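Local coordinates for AbiEi antitoxin C-terminal domain-containing protein (Mycobacterium tuberculosis, PDB 1ZEL), which is of unknown function but probably binds DNA through a winged-helix, helix-turn-helix region and carries an AbiEi-type antitoxin C-terminal domain, at residues Pro15-Arg20 with Asp52-Glu57; Cys47-Asp50 with Arg56-Arg59; Leu237-Gly242 with Pro279-Val284. All coordinates share one frame; numbering follows the deposited sequence.

Overall arrangement
Two of the three contacts form one cluster. Interaction 1 (Pro15-Arg20 with Asp52-Glu57) and interaction 2 (Cys47-Asp50 with Arg56-Arg59) have centres about 4 Å apart and share Glu57 on helix 51-61, whose two carboxylate oxygens are divided between Trp17 and Arg49. The Arg49 guanidinium also meets the Trp17 ring in a cation-pi contact, which closes a three-residue cluster. Interaction 3 (Leu237-Gly242 with Pro279-Val284) lies on the opposite side of the chain's centre, its own centre about 61 Å from that of interaction 1, with nearest atoms about 45 Å apart. The sodium ion site of Arg167, Asp209 and Asp213 uses none of the residues that touch in these contacts.

Interaction 1 of 3, residues Pro15-Arg20 with Asp52-Glu57; sequences PTWASR and DSAIRE
Trp17 reaches across to helix 51-61 and meets it with the edge of its indole. In the conformer of Glu57 described here, one of two modelled, the indole nitrogen NE1 gives a hydrogen bond to Glu57 OE2 (2.9 Å, 158° at the hydrogen). The acceptor lies almost in the ring plane, but the N-H comes to the carboxylate from above, well out of the plane of its oxygens, and the two planes are 66° apart. Glu57 presents its acid with CG anti to the backbone N (chi1 -176°) and an extended chain beyond, which slides past the indole in the opposite direction. The aliphatic part of that chain passes the six-membered ring, with Glu57 CG 4.0 Å from Trp17 CZ2.

The buried, apolar side is at the far end of the ring, where Trp17 CH2 packs against buried Ala54, 3.9 Å from its CB. Ala18 CB lies over the rim of one indole face. The other end is polar and partly exposed: Pro15 adds a glancing touch, its CG 3.6 Å from Glu57 OE2, and Glu57 OE1 is engaged by Arg49 in a salt bridge.

Pro15-Arg20, which runs into helix 19-28, is thus joined to helix 51-61 mainly through Trp17. Helices 19-28, 35-44 and 51-61, followed by strands 64-66 and 72-75, are consistent with the winged-helix region, and this contact packs the lead-in to the first on the third. Leu42 of helix 35-44 touches both Trp17 and Ala54, Leu58 packs on Trp17 and Ala18, and Cys47, between helices 35-44 and 51-61, also touches Trp17.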
loop_
_atom_site.group_PDB
_atom_site.type_symbol
_atom_site.label_atom_id
_atom_site.label_comp_id
_atom_site.label_asym_id
_atom_site.label_seq_id
_atom_site.Cartn_x
_atom_site.Cartn_y
_atom_site.Cartn_z
ATOM N N PRO A 15 22.557 19.694 -22.158
ATOM C CA PRO A 15 23.795 19.722 -22.941
ATOM C C PRO A 15 23.577 18.989 -24.253
ATOM O O PRO A 15 22.820 18.014 -24.301
ATOM C CB PRO A 15 24.786 18.939 -22.084
ATOM C CG PRO A 15 24.168 18.825 -20.747
ATOM C CD PRO A 15 22.700 18.961 -20.893
ATOM N N THR A 16 24.260 19.434 -25.306
ATOM C CA THR A 16 24.064 18.881 -26.637
ATOM C C THR A 16 24.282 17.372 -26.706
ATOM O O THR A 16 23.529 16.683 -27.386
ATOM C CB THR A 16 24.906 19.647 -27.674
ATOM O OG1 THR A 16 24.645 21.051 -27.522
ATOM C CG2 THR A 16 24.545 19.242 -29.071
ATOM N N TRP A 17 25.280 16.857 -25.982
ATOM C CA TRP A 17 25.549 15.413 -25.948
ATOM C C TRP A 17 24.317 14.629 -25.531
ATOM O O TRP A 17 24.091 13.520 -26.004
ATOM C CB TRP A 17 26.766 15.081 -25.056
ATOM C CG TRP A 17 26.534 15.241 -23.558
ATOM C CD1 TRP A 17 26.879 16.320 -22.767
ATOM C CD2 TRP A 17 25.927 14.285 -22.691
ATOM N NE1 TRP A 17 26.504 16.086 -21.465
ATOM C CE2 TRP A 17 25.901 14.852 -21.392
ATOM C CE3 TRP A 17 25.392 13.001 -22.884
ATOM C CZ2 TRP A 17 25.375 14.176 -20.291
ATOM C CZ3 TRP A 17 24.845 12.336 -21.785
ATOM C CH2 TRP A 17 24.856 12.928 -20.498
ATOM N N ALA A 18 23.510 15.227 -24.653
ATOM C CA ALA A 18 22.327 14.574 -24.073
ATOM C C ALA A 18 21.014 14.898 -24.805
ATOM O O ALA A 18 19.944 14.465 -24.386
ATOM C CB ALA A 18 22.204 14.956 -22.590
ATOM N N SER A 19 21.078 15.688 -25.867
ATOM C CA SER A 19 19.850 16.180 -26.507
ATOM C C SER A 19 18.916 15.034 -26.949
ATOM O O SER A 19 17.728 15.015 -26.617
ATOM C CB SER A 19 20.221 17.039 -27.709
ATOM O OG SER A 19 19.080 17.676 -28.235
ATOM N N ARG A 20 19.453 14.064 -27.698
ATOM C CA ARG A 20 18.635 12.952 -28.157
ATOM C C ARG A 20 18.192 12.054 -27.017
ATOM O O ARG A 20 17.094 11.507 -27.062
ATOM C CB ARG A 20 19.345 12.129 -29.242
ATOM C CG ARG A 20 19.504 12.886 -30.516
ATOM C CD ARG A 20 19.860 11.979 -31.683
ATOM N NE ARG A 20 19.507 12.652 -32.924
ATOM C CZ ARG A 20 20.204 13.657 -33.434
ATOM N NH1 ARG A 20 21.298 14.084 -32.811
ATOM N NH2 ARG A 20 19.807 14.238 -34.557
ATOM N N ASP A 52 27.487 5.348 -16.438
ATOM C CA ASP A 52 27.550 5.887 -15.079
ATOM C C ASP A 52 27.836 7.392 -15.058
ATOM O O ASP A 52 27.164 8.162 -14.355
ATOM C CB ASP A 52 28.608 5.126 -14.269
ATOM C CG ASP A 52 28.132 3.757 -13.852
ATOM O OD1 ASP A 52 26.910 3.525 -13.903
ATOM O OD2 ASP A 52 28.969 2.926 -13.460
ATOM N N SER A 53 28.840 7.792 -15.825
ATOM C CA SER A 53 29.151 9.200 -16.044
ATOM C C SER A 53 27.995 10.021 -16.596
ATOM O O SER A 53 27.731 11.113 -16.120
ATOM C CB SER A 53 30.315 9.325 -17.011
ATOM O OG SER A 53 30.707 10.678 -17.124
ATOM N N ALA A 54 27.348 9.511 -17.639
ATOM C CA ALA A 54 26.160 10.153 -18.225
ATOM C C ALA A 54 25.085 10.369 -17.171
ATOM O O ALA A 54 24.531 11.476 -17.041
ATOM C CB ALA A 54 25.613 9.288 -19.363
ATOM N N ILE A 55 24.814 9.318 -16.394
ATOM C CA ILE A 55 23.763 9.377 -15.368
ATOM C C ILE A 55 24.091 10.403 -14.288
ATOM O O ILE A 55 23.210 11.138 -13.849
ATOM C CB ILE A 55 23.457 7.981 -14.746
ATOM C CG1 ILE A 55 22.838 7.066 -15.800
ATOM C CG2 ILE A 55 22.468 8.124 -13.577
ATOM C CD1 ILE A 55 23.024 5.595 -15.570
ATOM N N ARG A 56 25.360 10.431 -13.863
ATOM C CA ARG A 56 25.834 11.340 -12.814
ATOM C C ARG A 56 25.570 12.771 -13.248
ATOM O O ARG A 56 25.059 13.587 -12.471
ATOM C CB ARG A 56 27.351 11.138 -12.636
ATOM C CG ARG A 56 27.917 11.378 -11.259
ATOM C CD ARG A 56 28.988 10.312 -10.923
ATOM N NE ARG A 56 30.008 10.186 -11.968
ATOM C CZ ARG A 56 30.545 9.034 -12.359
ATOM N NH1 ARG A 56 30.166 7.888 -11.796
ATOM N NH2 ARG A 56 31.458 9.022 -13.322
ATOM N N GLU A 57 25.946 13.088 -14.486
ATOM C CA GLU A 57 25.709 14.427 -15.021
ATOM C C GLU A 57 24.221 14.728 -15.181
ATOM O O GLU A 57 23.762 15.825 -14.854
ATOM C CB GLU A 57 26.424 14.640 -16.349
ATOM C CG GLU A 57 26.273 16.076 -16.885
ATOM C CD GLU A 57 27.117 16.320 -18.108
ATOM O OE1 GLU A 57 28.045 15.526 -18.295
ATOM O OE2 GLU A 57 26.855 17.276 -18.880
#

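Interaction 2 of 3, residues Cys47-Asp50 with Arg56-Arg59; sequences CGRD and RELR
Arg49 and Glu57 cross at about a right angle, the arginine reaching from the loop before helix 51-61 and the glutamate standing out from the helix itself. The guanidinium turns an edge to the acid: Glu57 OE1 lies near its plane beside NH2, while the two flat groups are rotated 42° against each other. A bend at chi2 (-96°) swings the arginine chain out of line and brings its end over to the helix. The salt bridge is one-sided. Arg49 NH2 is modelled 2.3 Å from Glu57 OE1, too short to be taken literally, and Glu57 has two deposited conformers, so the exact length is doubtful. Arg49 NH1 is farther from the same oxygen, at 3.1 Å, and makes a weak hydrogen bond with Ser53 OG.

The loop that delivers the arginine is itself organised. Arg49 N donates to Cys47 SG (3.5 Å), and Asp50 is the N-cap of helix 51-61, its OD2 accepting from Ser53 N. In what is probably the helix-turn-helix region, the contact ties the loop between helices 35-44 and 51-61 to the second of them.

Arg49 also makes a cation-pi contact with Trp17. With Trp17 NE1 bonded to Glu57 OE2, the acid has a partner on each oxygen, which would probably keep Glu57 ionised.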
loop_
_atom_site.group_PDB
_atom_site.type_symbol
_atom_site.label_atom_id
_atom_site.label_comp_id
_atom_site.label_asym_id
_atom_site.label_seq_id
_atom_site.Cartn_x
_atom_site.Cartn_y
_atom_site.Cartn_z
ATOM N N CYS A 47 25.982 8.595 -28.604
ATOM C CA CYS A 47 26.725 9.074 -27.457
ATOM C C CYS A 47 27.600 7.973 -26.892
ATOM O O CYS A 47 27.102 6.921 -26.476
ATOM C CB CYS A 47 25.772 9.612 -26.375
ATOM S SG CYS A 47 26.723 10.257 -25.001
ATOM N N GLY A 48 28.905 8.210 -26.871
ATOM C CA GLY A 48 29.848 7.204 -26.394
ATOM C C GLY A 48 30.266 7.396 -24.944
ATOM O O GLY A 48 31.264 6.818 -24.497
ATOM N N ARG A 49 29.523 8.222 -24.218
ATOM C CA ARG A 49 29.752 8.416 -22.780
ATOM C C ARG A 49 29.583 7.147 -21.969
ATOM O O ARG A 49 28.681 6.346 -22.237
ATOM C CB ARG A 49 28.775 9.444 -22.210
ATOM C CG ARG A 49 29.262 10.831 -22.285
ATOM C CD ARG A 49 29.911 11.244 -20.988
ATOM N NE ARG A 49 29.796 12.683 -20.902
ATOM C CZ ARG A 49 29.515 13.357 -19.804
ATOM N NH1 ARG A 49 29.315 12.734 -18.646
ATOM N NH2 ARG A 49 29.440 14.671 -19.880
ATOM N N ASP A 50 30.450 6.980 -20.973
ATOM C CA ASP A 50 30.245 5.959 -19.956
ATOM C C ASP A 50 28.845 6.168 -19.366
ATOM O O ASP A 50 28.502 7.301 -19.007
ATOM C CB ASP A 50 31.301 6.102 -18.871
ATOM C CG ASP A 50 31.039 5.194 -17.693
ATOM O OD1 ASP A 50 31.187 3.961 -17.847
ATOM O OD2 ASP A 50 30.682 5.723 -16.622
ATOM N N ARG A 56 25.360 10.431 -13.863
ATOM C CA ARG A 56 25.834 11.340 -12.814
ATOM C C ARG A 56 25.570 12.771 -13.248
ATOM O O ARG A 56 25.059 13.587 -12.471
ATOM C CB ARG A 56 27.351 11.138 -12.636
ATOM C CG ARG A 56 27.917 11.378 -11.259
ATOM C CD ARG A 56 28.988 10.312 -10.923
ATOM N NE ARG A 56 30.008 10.186 -11.968
ATOM C CZ ARG A 56 30.545 9.034 -12.359
ATOM N NH1 ARG A 56 30.166 7.888 -11.796
ATOM N NH2 ARG A 56 31.458 9.022 -13.322
ATOM N N GLU A 57 25.946 13.088 -14.486
ATOM C CA GLU A 57 25.709 14.427 -15.021
ATOM C C GLU A 57 24.221 14.728 -15.181
ATOM O O GLU A 57 23.762 15.825 -14.854
ATOM C CB GLU A 57 26.424 14.640 -16.349
ATOM C CG GLU A 57 26.273 16.076 -16.885
ATOM C CD GLU A 57 27.117 16.320 -18.108
ATOM O OE1 GLU A 57 28.045 15.526 -18.295
ATOM O OE2 GLU A 57 26.855 17.276 -18.880
ATOM N N LEU A 58 23.466 13.766 -15.688
ATOM C CA LEU A 58 22.029 13.965 -15.859
ATOM C C LEU A 58 21.323 14.169 -14.511
ATOM O O LEU A 58 20.321 14.922 -14.413
ATOM C CB LEU A 58 21.435 12.780 -16.654
ATOM C CG LEU A 58 21.709 12.817 -18.164
ATOM C CD1 LEU A 58 21.260 11.498 -18.842
ATOM C CD2 LEU A 58 21.042 14.035 -18.868
ATOM N N ARG A 59 21.863 13.502 -13.483
ATOM C CA ARG A 59 21.431 13.654 -12.096
ATOM C C ARG A 59 21.770 15.072 -11.612
ATOM O O ARG A 59 20.937 15.786 -11.031
ATOM C CB ARG A 59 22.188 12.627 -11.236
ATOM C CG ARG A 59 21.345 11.787 -10.289
ATOM C CD ARG A 59 22.147 11.322 -9.065
ATOM N NE ARG A 59 23.389 10.593 -9.369
ATOM C CZ ARG A 59 23.449 9.298 -9.690
ATOM N NH1 ARG A 59 24.626 8.722 -9.936
ATOM N NH2 ARG A 59 22.329 8.581 -9.762
#

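Interaction 3 of 3, residues Leu237-Gly242 with Pro279-Val284; sequences LLDSGG and PEYQLV
Helix 228-240 ends beside the residues leading into strand 283-285, closing in a Schellman motif with Gly242, at positive phi, as the C-prime residue, and Asp239 and Tyr281 are nearest each other across the contact, 9.6 Å between CA atoms.

Two side chains make the contact. Tyr281 OH donates to Asp239 OD2 over a very short 2.5 Å, and the carboxylate oxygen sits at the ring's edge, near its plane, with OD2 also 3.3 Å from CE1. The acid stands nearly upright to the ring, the two planes 79° apart. Asp239 projects from the last turn of the helix with CG anti to the backbone N (chi1 -165°), which carries its carboxylate out to the phenol; its CB lies 3.3 Å from Tyr281 OH. Glu280 CB lies over the rim of one ring face, and Gln248 and Leu251 of helix 244-251 also touch the tyrosine. Within 279-284, Gln282 NE2 bonds to Pro279 O (2.9 Å). The contact thus joins the end of helix 228-240 to the entry of strand 283-285, the middle strand of a mixed three-stranded sheet with 262-264 and 276-278.

The modelled length of the phenol-carboxylate bond is doubtful, but the hydroxyl of a buried tyrosine has found an acceptor. Its donation would probably favour ionised Asp239, although the like charge of Glu280 OE1, 5.6 Å from Asp239 OD2, would work the other way.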
loop_
_atom_site.group_PDB
_atom_site.type_symbol
_atom_site.label_atom_id
_atom_site.label_comp_id
_atom_site.label_asym_id
_atom_site.label_seq_id
_atom_site.Cartn_x
_atom_site.Cartn_y
_atom_site.Cartn_z
ATOM N N LEU A 237 -15.256 -5.854 14.498
ATOM C CA LEU A 237 -15.329 -4.848 13.412
ATOM C C LEU A 237 -16.630 -4.980 12.603
ATOM O O LEU A 237 -17.289 -3.974 12.290
ATOM C CB LEU A 237 -14.066 -4.905 12.506
ATOM C CG LEU A 237 -12.757 -4.381 13.160
ATOM C CD1 LEU A 237 -11.562 -4.628 12.235
ATOM C CD2 LEU A 237 -12.818 -2.890 13.547
ATOM N N LEU A 238 -17.055 -6.209 12.316
ATOM C CA LEU A 238 -18.351 -6.384 11.654
ATOM C C LEU A 238 -19.466 -5.775 12.483
ATOM O O LEU A 238 -20.325 -5.086 11.942
ATOM C CB LEU A 238 -18.658 -7.848 11.346
ATOM C CG LEU A 238 -17.782 -8.552 10.298
ATOM C CD1 LEU A 238 -18.348 -9.908 9.910
ATOM C CD2 LEU A 238 -17.601 -7.702 9.070
ATOM N N ASP A 239 -19.434 -6.054 13.790
ATOM C CA ASP A 239 -20.418 -5.559 14.749
ATOM C C ASP A 239 -20.414 -4.035 14.733
ATOM O O ASP A 239 -21.454 -3.399 14.573
ATOM C CB ASP A 239 -20.064 -6.110 16.149
ATOM C CG ASP A 239 -21.203 -5.962 17.157
ATOM O OD1 ASP A 239 -21.484 -4.830 17.544
ATOM O OD2 ASP A 239 -21.811 -6.988 17.546
ATOM N N SER A 240 -19.219 -3.464 14.873
ATOM C CA SER A 240 -19.007 -2.022 14.844
ATOM C C SER A 240 -19.442 -1.348 13.532
ATOM O O SER A 240 -19.840 -0.174 13.540
ATOM C CB SER A 240 -17.529 -1.726 15.128
ATOM O OG SER A 240 -17.176 -2.274 16.402
ATOM N N GLY A 241 -19.400 -2.094 12.423
ATOM C CA GLY A 241 -19.887 -1.590 11.131
ATOM C C GLY A 241 -21.362 -1.844 10.946
ATOM O O GLY A 241 -21.881 -1.811 9.829
ATOM N N GLY A 242 -22.032 -2.134 12.053
ATOM C CA GLY A 242 -23.476 -2.305 12.073
ATOM C C GLY A 242 -23.995 -3.683 11.735
ATOM O O GLY A 242 -25.167 -3.832 11.415
ATOM N N PRO A 279 -18.720 -8.732 25.435
ATOM C CA PRO A 279 -18.638 -10.141 25.830
ATOM C C PRO A 279 -18.939 -11.128 24.678
ATOM O O PRO A 279 -18.462 -12.267 24.710
ATOM C CB PRO A 279 -19.676 -10.245 26.956
ATOM C CG PRO A 279 -20.642 -9.121 26.684
ATOM C CD PRO A 279 -19.771 -8.015 26.184
ATOM N N GLU A 280 -19.699 -10.684 23.673
ATOM C CA GLU A 280 -20.006 -11.488 22.495
ATOM C C GLU A 280 -18.718 -11.936 21.786
ATOM O O GLU A 280 -18.676 -12.977 21.151
ATOM C CB GLU A 280 -20.893 -10.675 21.540
ATOM C CG GLU A 280 -22.188 -10.096 22.174
ATOM C CD GLU A 280 -21.991 -8.794 22.977
ATOM O OE1 GLU A 280 -20.899 -8.185 22.919
ATOM O OE2 GLU A 280 -22.949 -8.366 23.672
ATOM N N TYR A 281 -17.661 -11.124 21.910
ATOM C CA TYR A 281 -16.390 -11.385 21.217
ATOM C C TYR A 281 -15.237 -11.568 22.185
ATOM O O TYR A 281 -14.070 -11.660 21.770
ATOM C CB TYR A 281 -16.090 -10.264 20.206
ATOM C CG TYR A 281 -17.299 -9.955 19.375
ATOM C CD1 TYR A 281 -18.132 -8.879 19.692
ATOM C CD2 TYR A 281 -17.679 -10.794 18.334
ATOM C CE1 TYR A 281 -19.286 -8.625 18.938
ATOM C CE2 TYR A 281 -18.827 -10.547 17.588
ATOM C CZ TYR A 281 -19.631 -9.462 17.905
ATOM O OH TYR A 281 -20.767 -9.209 17.156
ATOM N N GLN A 282 -15.579 -11.650 23.477
ATOM C CA GLN A 282 -14.626 -11.647 24.577
ATOM C C GLN A 282 -13.550 -10.610 24.339
ATOM O O GLN A 282 -12.362 -10.914 24.315
ATOM C CB GLN A 282 -14.048 -13.063 24.812
ATOM C CG GLN A 282 -15.128 -14.096 25.287
ATOM C CD GLN A 282 -15.602 -13.811 26.698
ATOM O OE1 GLN A 282 -14.825 -13.906 27.640
ATOM N NE2 GLN A 282 -16.870 -13.431 26.851
ATOM N N LEU A 283 -13.994 -9.371 24.151
ATOM C CA LEU A 283 -13.117 -8.327 23.688
ATOM C C LEU A 283 -13.270 -7.073 24.518
ATOM O O LEU A 283 -14.391 -6.613 24.777
ATOM C CB LEU A 283 -13.442 -8.037 22.208
ATOM C CG LEU A 283 -12.577 -7.071 21.433
ATOM C CD1 LEU A 283 -12.513 -7.546 20.024
ATOM C CD2 LEU A 283 -13.161 -5.694 21.493
ATOM N N VAL A 284 -12.128 -6.529 24.924
ATOM C CA VAL A 284 -12.057 -5.209 25.542
ATOM C C VAL A 284 -11.590 -4.240 24.435
ATOM O O VAL A 284 -10.481 -4.362 23.916
ATOM C CB VAL A 284 -11.078 -5.196 26.734
ATOM C CG1 VAL A 284 -10.914 -3.780 27.271
ATOM C CG2 VAL A 284 -11.608 -6.130 27.855
#